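Local coordinates for putative flagellar hook-associated protein (Vibrio parahaemolyticus, PDB 3PWX) that belongs to the bacterial flagellin family and probably serves as a structural component of the flagellum, at the junction between hook and filament, at the interface of chains A and B. Numbering follows the deposited sequence. Chains: chain A/B, Putative flagellar hook-associated protein.

The interface of chains A and B. Residues chain A 133-137; chain B 133-135.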
# COMPACT_ATOMS: atom_id res chain seq x y z
N GLY A 133 8.51 4.31 1.11
CA GLY A 133 8.28 2.87 1.12
C GLY A 133 6.89 2.35 1.59
O GLY A 133 6.76 1.19 1.99
N VAL A 134 5.85 3.20 1.49
CA VAL A 134 4.54 2.83 1.89
C VAL A 134 3.53 3.15 0.78
O VAL A 134 3.41 4.31 0.38
CB VAL A 134 4.11 3.59 3.19
CG1 VAL A 134 2.66 3.15 3.64
CG2 VAL A 134 5.19 3.47 4.31
N THR A 135 2.78 2.15 0.32
CA THR A 135 1.77 2.43 -0.68
C THR A 135 0.38 2.15 -0.17
O THR A 135 0.16 1.28 0.68
CB THR A 135 1.96 1.60 -1.95
OG1 THR A 135 1.61 0.25 -1.63
CG2 THR A 135 3.39 1.67 -2.46
N MSE A 136 -0.56 2.91 -0.68
CA MSE A 136 -1.96 2.69 -0.27
C MSE A 136 -2.75 2.36 -1.54
O MSE A 136 -2.51 3.00 -2.59
CB MSE A 136 -2.51 3.92 0.40
CG MSE A 136 -4.01 4.03 0.33
SE MSE A 136 -4.80 2.97 1.82
CE MSE A 136 -3.52 3.79 3.15
N ASP A 137 -3.62 1.35 -1.49
CA ASP A 137 -4.42 0.99 -2.68
C ASP A 137 -5.46 2.06 -2.89
O ASP A 137 -6.05 2.53 -1.95
CB ASP A 137 -5.07 -0.40 -2.52
CG ASP A 137 -4.02 -1.54 -2.36
OD1 ASP A 137 -2.80 -1.38 -2.75
OD2 ASP A 137 -4.42 -2.61 -1.85
N GLY B 133 -5.02 -2.75 2.27
CA GLY B 133 -4.73 -1.84 1.19
C GLY B 133 -3.42 -1.12 1.35
O GLY B 133 -3.02 -0.40 0.45
N VAL B 134 -2.68 -1.40 2.43
CA VAL B 134 -1.44 -0.69 2.77
C VAL B 134 -0.28 -1.63 2.74
O VAL B 134 -0.28 -2.59 3.52
CB VAL B 134 -1.46 -0.14 4.21
CG1 VAL B 134 -0.18 0.69 4.51
CG2 VAL B 134 -2.64 0.65 4.49
N THR B 135 0.75 -1.36 1.93
CA THR B 135 1.87 -2.27 1.87
C THR B 135 3.16 -1.52 2.21
O THR B 135 3.29 -0.34 1.93
CB THR B 135 2.01 -3.04 0.54
OG1 THR B 135 3.07 -2.50 -0.24
CG2 THR B 135 0.76 -3.11 -0.28
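An antiparallel beta bridge joins strand 134-137 of one flagellin-family chain to the same strand of its copy, with A:Thr135 set opposite B:Thr135 close to the two-fold axis. The pairing is carried by a reciprocal couple of backbone hydrogen bonds: A:Thr135 N donates to B:Thr135 O at 3.0 Å with 161° at the hydrogen, and B:Thr135 N returns a bond of the same length and nearly the same straightness to A:Thr135 O. The first donor lies in the carbonyl plane, whereas the second is tilted 15° from it. Two residues along, past the antiparallel bridge of A:Met136 with B:Val134, A:Asp137 N donates to B:Gly133 O at 2.7 Å, which reaches the loop residue just before the partner strand; the two-fold symmetry implies a twin of this bond with the chains exchanged.

Side chains meet on both faces of the paired strands. On one, A:Val134 and B:Val134 lie side by side and point the same way, their CG1 methyls 3.9 Å apart. Each CG1 stands anti to its own main-chain nitrogen (chi1 -179° in A:Val134 and nearly the same in B:Val134), and this turns the two methyls toward each other. The other methyl of B:Val134, CG2, receives the terminal CE of selenomethionine A:Met136 at 3.5 Å; the A:Met136 chain, bent at chi2 and chi3, folds back obliquely across that valine. On the opposite face the threonine hydroxyls approach, OG1 of A:Thr135 to OG1 of B:Thr135 at 3.4 Å, a weak hydrogen bond whose direction is undecided. There the carboxylate of A:Asp137 also packs on B:Gly133, its CG 3.6 Å from the glycine CA. Its oxygen OD1 comes to 3.4 Å from B:Gly133 O, a proximity of two oxygens that is not counted as a polar bond.

This join belongs to the deposited pair of chains, which may not be the form the protein takes in the flagellum.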